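Local coordinates for 4-alpha-glucanotransferase (Corynebacterium glutamicum, PDB 5B68), which belongs to the 4-alpha-glucanotransferases (amylomaltases), enzymes built on a TIM barrel, here accompanied by an N-terminal beta-sandwich domain, at residues A501-F513 and A522-F534. Sequence-based numbering, arbitrary orientation.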
ATOM      1  N   ALA A 501      -8.350   6.943 -12.672  1.00 21.26           N
ATOM      2  CA  ALA A 501      -9.200   5.869 -12.216  1.00 23.65           C
ATOM      3  C   ALA A 501     -10.472   6.388 -11.524  1.00 23.81           C
ATOM      4  O   ALA A 501     -11.257   5.548 -11.140  1.00 25.31           O
ATOM      5  CB  ALA A 501      -8.432   4.970 -11.243  1.00 23.15           C
ATOM      6  N   GLY A 502     -10.681   7.713 -11.389  1.00 20.23           N
ATOM      7  CA  GLY A 502     -11.863   8.309 -10.694  1.00 21.87           C
ATOM      8  C   GLY A 502     -11.917   7.948  -9.214  1.00 20.90           C
ATOM      9  O   GLY A 502     -12.987   7.758  -8.625  1.00 21.85           O
ATOM     10  N   ALA A 503     -10.734   7.792  -8.647  1.00 18.04           N
ATOM     11  CA  ALA A 503     -10.566   7.248  -7.297  1.00 19.42           C
ATOM     12  C   ALA A 503     -10.358   8.205  -6.148  1.00 20.86           C
ATOM     13  O   ALA A 503      -9.854   9.299  -6.287  1.00 21.90           O
ATOM     14  CB  ALA A 503      -9.412   6.192  -7.320  1.00 19.36           C
ATOM     15  N   VAL A 504     -10.668   7.689  -4.954  1.00 19.25           N
ATOM     16  CA  VAL A 504     -10.331   8.279  -3.647  1.00 19.27           C
ATOM     17  C   VAL A 504      -8.923   7.842  -3.335  1.00 16.91           C
ATOM     18  O   VAL A 504      -8.531   6.648  -3.591  1.00 19.50           O
ATOM     19  CB  VAL A 504     -11.278   7.756  -2.555  1.00 19.89           C
ATOM     20  CG1 VAL A 504     -10.813   8.118  -1.181  1.00 22.16           C
ATOM     21  CG2 VAL A 504     -12.645   8.368  -2.765  1.00 22.24           C
ATOM     22  N   VAL A 505      -8.166   8.752  -2.727  1.00 17.20           N
ATOM     23  CA  VAL A 505      -6.901   8.422  -2.159  1.00 16.59           C
ATOM     24  C   VAL A 505      -6.846   8.720  -0.646  1.00 16.89           C
ATOM     25  O   VAL A 505      -7.046   9.875  -0.240  1.00 20.13           O
ATOM     26  CB  VAL A 505      -5.709   9.139  -2.854  1.00 18.20           C
ATOM     27  CG1 VAL A 505      -4.395   8.697  -2.264  1.00 16.45           C
ATOM     28  CG2 VAL A 505      -5.743   8.835  -4.350  1.00 17.62           C
ATOM     29  N   ILE A 506      -6.540   7.705   0.141  1.00 15.78           N
ATOM     30  CA  ILE A 506      -6.365   7.864   1.568  1.00 18.43           C
ATOM     31  C   ILE A 506      -4.932   7.544   1.975  1.00 21.69           C
ATOM     32  O   ILE A 506      -4.393   6.540   1.611  1.00 20.70           O
ATOM     33  CB  ILE A 506      -7.340   6.980   2.350  1.00 20.51           C
ATOM     34  CG1 ILE A 506      -8.762   7.455   2.106  1.00 21.45           C
ATOM     35  CG2 ILE A 506      -7.030   6.986   3.830  1.00 20.91           C
ATOM     36  CD1 ILE A 506      -9.738   6.326   1.917  1.00 26.99           C
ATOM     37  N   GLY A 507      -4.348   8.434   2.751  1.00 20.76           N
ATOM     38  CA  GLY A 507      -2.972   8.305   3.113  1.00 25.36           C
ATOM     39  C   GLY A 507      -2.940   8.107   4.580  1.00 28.63           C
ATOM     40  O   GLY A 507      -3.504   8.862   5.333  1.00 31.15           O
ATOM     41  N   GLU A 508      -2.270   7.054   4.971  1.00 36.71           N
ATOM     42  CA  GLU A 508      -2.270   6.680   6.337  1.00 39.62           C
ATOM     43  C   GLU A 508      -1.267   7.591   6.994  1.00 40.56           C
ATOM     44  O   GLU A 508      -0.104   7.610   6.624  1.00 39.04           O
ATOM     45  CB  GLU A 508      -1.924   5.206   6.433  1.00 44.80           C
ATOM     46  CG  GLU A 508      -0.450   4.918   6.439  1.00 53.76           C
ATOM     47  CD  GLU A 508       0.036   4.708   7.833  1.00 49.41           C
ATOM     48  OE1 GLU A 508      -0.246   5.560   8.695  1.00 48.49           O
ATOM     49  OE2 GLU A 508       0.664   3.679   8.055  1.00 48.56           O
ATOM     50  N   ASP A 509      -1.769   8.295   7.991  1.00 37.00           N
ATOM     51  CA  ASP A 509      -1.371   9.609   8.459  1.00 43.66           C
ATOM     52  C   ASP A 509      -0.760   9.651   9.861  1.00 45.46           C
ATOM     53  O   ASP A 509      -0.520  10.706  10.416  1.00 33.47           O
ATOM     54  CB  ASP A 509      -2.654  10.438   8.504  1.00 36.91           C
ATOM     55  CG  ASP A 509      -2.413  11.892   8.282  1.00 45.41           C
ATOM     56  OD1 ASP A 509      -1.367  12.399   8.718  1.00 59.15           O
ATOM     57  OD2 ASP A 509      -3.263  12.543   7.674  1.00 43.61           O
ATOM     58  N   LEU A 510      -0.509   8.492  10.432  1.00 48.15           N
ATOM     59  CA  LEU A 510      -0.418   8.354  11.873  1.00 61.77           C
ATOM     60  C   LEU A 510       0.668   9.184  12.578  1.00 59.40           C
ATOM     61  O   LEU A 510       0.441   9.679  13.670  1.00 65.55           O
ATOM     62  CB  LEU A 510      -0.386   6.873  12.264  1.00 64.13           C
ATOM     63  CG  LEU A 510      -1.680   6.106  11.949  1.00 66.09           C
ATOM     64  CD1 LEU A 510      -1.780   4.826  12.746  1.00 67.71           C
ATOM     65  CD2 LEU A 510      -2.938   6.941  12.126  1.00 67.28           C
ATOM     66  N   GLY A 511       1.827   9.347  11.967  1.00 61.36           N
ATOM     67  CA  GLY A 511       2.933  10.051  12.605  1.00 70.86           C
ATOM     68  C   GLY A 511       2.734  11.565  12.682  1.00 71.49           C
ATOM     69  O   GLY A 511       1.624  12.019  12.467  1.00 75.50           O
ATOM     70  N   THR A 512       3.762  12.338  13.055  1.00 65.29           N
ATOM     71  CA  THR A 512       3.583  13.772  13.324  1.00 62.95           C
ATOM     72  C   THR A 512       4.546  14.728  12.560  1.00 60.17           C
ATOM     73  O   THR A 512       5.330  15.490  13.149  1.00 48.70           O
ATOM     74  CB  THR A 512       3.828  13.994  14.809  1.00 68.81           C
ATOM     75  OG1 THR A 512       5.145  13.512  15.109  1.00 65.82           O
ATOM     76  CG2 THR A 512       2.830  13.243  15.618  1.00 69.30           C
ATOM     77  N   PHE A 513       4.380  14.745  11.244  1.00 40.91           N
ATOM     78  CA  PHE A 513       5.328  15.311  10.297  1.00 38.92           C
ATOM     79  C   PHE A 513       5.245  16.818   9.984  1.00 34.24           C
ATOM     80  O   PHE A 513       4.390  17.505  10.481  1.00 32.92           O
ATOM     81  CB  PHE A 513       5.462  14.431   9.044  1.00 38.21           C
ATOM     82  CG  PHE A 513       4.152  13.932   8.454  1.00 48.10           C
ATOM     83  CD1 PHE A 513       3.213  14.805   7.959  1.00 46.50           C
ATOM     84  CD2 PHE A 513       3.909  12.574   8.322  1.00 48.59           C
ATOM     85  CE1 PHE A 513       2.043  14.335   7.390  1.00 46.27           C
ATOM     86  CE2 PHE A 513       2.746  12.105   7.742  1.00 47.83           C
ATOM     87  CZ  PHE A 513       1.814  12.987   7.279  1.00 40.16           C
ATOM     88  N   ALA A 522      -2.727  17.333   1.429  1.00 19.42           N
ATOM     89  CA  ALA A 522      -4.062  17.914   1.527  1.00 20.80           C
ATOM     90  C   ALA A 522      -4.389  18.704   0.309  1.00 19.65           C
ATOM     91  O   ALA A 522      -5.500  18.685  -0.180  1.00 20.52           O
ATOM     92  CB  ALA A 522      -4.137  18.890   2.696  1.00 21.51           C
ATOM     93  N   GLN A 523      -3.403  19.420  -0.193  1.00 20.59           N
ATOM     94  CA  GLN A 523      -3.669  20.208  -1.403  1.00 20.87           C
ATOM     95  C   GLN A 523      -4.072  19.387  -2.603  1.00 22.66           C
ATOM     96  O   GLN A 523      -4.910  19.809  -3.430  1.00 22.17           O
ATOM     97  CB  GLN A 523      -2.460  21.050  -1.771  1.00 26.81           C
ATOM     98  CG  GLN A 523      -2.289  22.229  -0.834  1.00 31.70           C
ATOM     99  CD  GLN A 523      -0.972  22.961  -1.049  1.00 40.40           C
ATOM    100  OE1 GLN A 523      -0.228  22.639  -1.968  1.00 41.67           O
ATOM    101  NE2 GLN A 523      -0.669  23.941  -0.173  1.00 44.10           N
ATOM    102  N   ARG A 524      -3.551  18.192  -2.660  1.00 19.30           N
ATOM    103  CA  ARG A 524      -3.952  17.263  -3.745  1.00 21.06           C
ATOM    104  C   ARG A 524      -5.242  16.557  -3.558  1.00 18.58           C
ATOM    105  O   ARG A 524      -5.621  15.701  -4.394  1.00 19.66           O
ATOM    106  CB  ARG A 524      -2.860  16.185  -3.890  1.00 23.65           C
ATOM    107  CG  ARG A 524      -1.530  16.744  -4.239  1.00 28.00           C
ATOM    108  CD  ARG A 524      -1.288  16.694  -5.727  1.00 31.27           C
ATOM    109  NE  ARG A 524       0.103  16.973  -5.972  1.00 30.09           N
ATOM    110  CZ  ARG A 524       0.676  17.031  -7.175  1.00 30.03           C
ATOM    111  NH1 ARG A 524       0.021  16.828  -8.341  1.00 21.55           N
ATOM    112  NH2 ARG A 524       1.991  17.278  -7.211  1.00 34.61           N
ATOM    113  N   GLY A 525      -5.926  16.800  -2.420  1.00 18.41           N
ATOM    114  CA  GLY A 525      -7.072  16.049  -2.076  1.00 18.41           C
ATOM    115  C   GLY A 525      -6.874  14.638  -1.579  1.00 19.62           C
ATOM    116  O   GLY A 525      -7.813  13.838  -1.656  1.00 19.36           O
ATOM    117  N   ILE A 526      -5.674  14.361  -1.035  1.00 18.22           N
ATOM    118  CA  ILE A 526      -5.396  13.104  -0.421  1.00 19.90           C
ATOM    119  C   ILE A 526      -5.864  13.173   1.036  1.00 20.86           C
ATOM    120  O   ILE A 526      -5.445  14.087   1.789  1.00 22.50           O
ATOM    121  CB  ILE A 526      -3.925  12.762  -0.554  1.00 17.68           C
ATOM    122  CG1 ILE A 526      -3.597  12.551  -2.065  1.00 16.66           C
ATOM    123  CG2 ILE A 526      -3.572  11.530   0.264  1.00 18.81           C
ATOM    124  CD1 ILE A 526      -2.087  12.438  -2.386  1.00 17.21           C
ATOM    125  N   MET A 527      -6.662  12.188   1.433  1.00 18.46           N
ATOM    126  CA  MET A 527      -7.257  12.155   2.767  1.00 18.69           C
ATOM    127  C   MET A 527      -6.343  11.585   3.751  1.00 20.92           C
ATOM    128  O   MET A 527      -5.514  10.706   3.435  1.00 19.73           O
ATOM    129  CB  MET A 527      -8.545  11.369   2.702  1.00 19.93           C
ATOM    130  CG  MET A 527      -9.578  12.002   1.798  1.00 21.48           C
ATOM    131  SD  MET A 527     -11.149  11.103   1.875  1.00 24.13           S
ATOM    132  CE  MET A 527     -11.958  11.717   0.397  1.00 22.59           C
ATOM    133  N   GLY A 528      -6.424  12.096   4.985  1.00 19.95           N
ATOM    134  CA  GLY A 528      -5.778  11.500   6.130  1.00 20.54           C
ATOM    135  C   GLY A 528      -6.534  10.340   6.742  1.00 19.59           C
ATOM    136  O   GLY A 528      -7.567   9.927   6.224  1.00 19.79           O
ATOM    137  N   THR A 529      -6.023   9.825   7.859  1.00 20.90           N
ATOM    138  CA  THR A 529      -6.685   8.773   8.623  1.00 23.94           C
ATOM    139  C   THR A 529      -6.753   9.209  10.097  1.00 25.14           C
ATOM    140  O   THR A 529      -5.722   9.511  10.689  1.00 25.93           O
ATOM    141  CB  THR A 529      -5.921   7.426   8.538  1.00 25.16           C
ATOM    142  OG1 THR A 529      -4.544   7.639   8.900  1.00 33.49           O
ATOM    143  CG2 THR A 529      -5.942   6.917   7.157  1.00 20.39           C
ATOM    144  N   SER A 530      -7.962   9.254  10.643  1.00 21.68           N
ATOM    145  CA  SER A 530      -8.222   9.501  12.059  1.00 22.86           C
ATOM    146  C   SER A 530      -8.790   8.241  12.688  1.00 22.95           C
ATOM    147  O   SER A 530      -9.745   7.633  12.133  1.00 23.46           O
ATOM    148  CB  SER A 530      -9.258  10.563  12.153  1.00 23.97           C
ATOM    149  OG  SER A 530      -8.847  11.822  11.723  1.00 25.17           O
ATOM    150  N   ILE A 531      -8.212   7.802  13.781  1.00 22.86           N
ATOM    151  CA  ILE A 531      -8.599   6.544  14.443  1.00 24.74           C
ATOM    152  C   ILE A 531      -9.031   6.923  15.868  1.00 24.79           C
ATOM    153  O   ILE A 531      -8.247   7.517  16.641  1.00 24.70           O
ATOM    154  CB  ILE A 531      -7.427   5.535  14.441  1.00 25.83           C
ATOM    155  CG1 ILE A 531      -7.025   5.208  13.002  1.00 27.39           C
ATOM    156  CG2 ILE A 531      -7.798   4.204  15.103  1.00 26.52           C
ATOM    157  CD1 ILE A 531      -5.806   4.283  12.935  1.00 32.66           C
ATOM    158  N   LEU A 532     -10.292   6.653  16.173  1.00 24.89           N
ATOM    159  CA  LEU A 532     -10.915   7.231  17.377  1.00 24.26           C
ATOM    160  C   LEU A 532      -9.992   7.012  18.613  1.00 23.96           C
ATOM    161  O   LEU A 532      -9.694   7.938  19.318  1.00 25.43           O
ATOM    162  CB  LEU A 532     -12.256   6.524  17.642  1.00 24.70           C
ATOM    163  CG  LEU A 532     -12.808   6.745  19.071  1.00 27.76           C
ATOM    164  CD1 LEU A 532     -13.521   8.061  19.038  1.00 26.66           C
ATOM    165  CD2 LEU A 532     -13.717   5.670  19.563  1.00 30.28           C
ATOM    166  N   TRP A 533      -9.521   5.799  18.815  1.00 25.13           N
ATOM    167  CA  TRP A 533      -8.793   5.480  20.075  1.00 28.01           C
ATOM    168  C   TRP A 533      -7.489   6.273  20.229  1.00 30.57           C
ATOM    169  O   TRP A 533      -7.025   6.468  21.343  1.00 30.36           O
ATOM    170  CB  TRP A 533      -8.490   4.001  20.188  1.00 27.46           C
ATOM    171  CG  TRP A 533      -9.599   3.077  20.189  1.00 29.76           C
ATOM    172  CD1 TRP A 533      -9.822   2.077  19.292  1.00 30.27           C
ATOM    173  CD2 TRP A 533     -10.698   3.045  21.108  1.00 26.77           C
ATOM    174  NE1 TRP A 533     -10.958   1.394  19.606  1.00 31.84           N
ATOM    175  CE2 TRP A 533     -11.533   1.973  20.711  1.00 30.46           C
ATOM    176  CE3 TRP A 533     -11.041   3.798  22.237  1.00 28.53           C
ATOM    177  CZ2 TRP A 533     -12.694   1.632  21.407  1.00 30.14           C
ATOM    178  CZ3 TRP A 533     -12.221   3.489  22.911  1.00 26.91           C
ATOM    179  CH2 TRP A 533     -13.031   2.424  22.493  1.00 26.86           C
ATOM    180  N   PHE A 534      -6.917   6.745  19.112  1.00 33.29           N
ATOM    181  CA  PHE A 534      -5.671   7.544  19.147  1.00 32.10           C
ATOM    182  C   PHE A 534      -5.848   9.021  19.116  1.00 32.04           C
ATOM    183  O   PHE A 534      -4.865   9.747  19.219  1.00 33.80           O
ATOM    184  CB  PHE A 534      -4.753   7.142  17.977  1.00 33.64           C
ATOM    185  CG  PHE A 534      -4.497   5.675  17.874  1.00 35.39           C
ATOM    186  CD1 PHE A 534      -4.312   4.890  18.999  1.00 37.86           C
ATOM    187  CD2 PHE A 534      -4.355   5.071  16.624  1.00 38.31           C
ATOM    188  CE1 PHE A 534      -4.054   3.527  18.892  1.00 38.92           C
ATOM    189  CE2 PHE A 534      -4.082   3.692  16.501  1.00 39.99           C
ATOM    190  CZ  PHE A 534      -3.920   2.924  17.642  1.00 40.64           C
TER
HETATM  191  O   HOH W   1      -9.418  11.507  -2.476  1.00 18.42           O
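The carboxylate of Asp509 brings one oxygen, OD2, to 3.1 Å from the CA of Gly528, an approach possible because Gly528 has no side chain; Arg550 is a long, weak ionic partner of the same oxygen. The backbone N of Asp509 donates to OG1 of Thr529 at 3.0 Å. A chi1 of 53° holds that hydroxyl between the backbone N and the carbonyl carbon of Thr529, while the CG2 methyl of Thr529 packs 3.5 Å from Ile506 CG2, so the branched threonine serves a polar and an apolar neighbour at once. Earlier in both segments, Met527 is held through both its backbone N and its backbone O: the N donates to Val505 O (2.9 Å), and the O accepts from Gly507 N (2.6 Å), with an N-H...O angle of 167°. Buried apolar side chains flank this single parallel bridge, with Val505 CG1 against Ile526 CG2 (3.9 Å) and the extended Met527 chain reaching with CE to Val504 CG1. A water links Val505 N to Gly525 O. Helix 515-523 connects the two strands in a beta-alpha-beta crossover, and their pairing closes the eight-stranded parallel sheet into a TIM barrel, with Glu508, whose OE2 is hydrogen-bonded to the backbone N of His461, near a bound BTB just past the C-terminal end of strand 504-507.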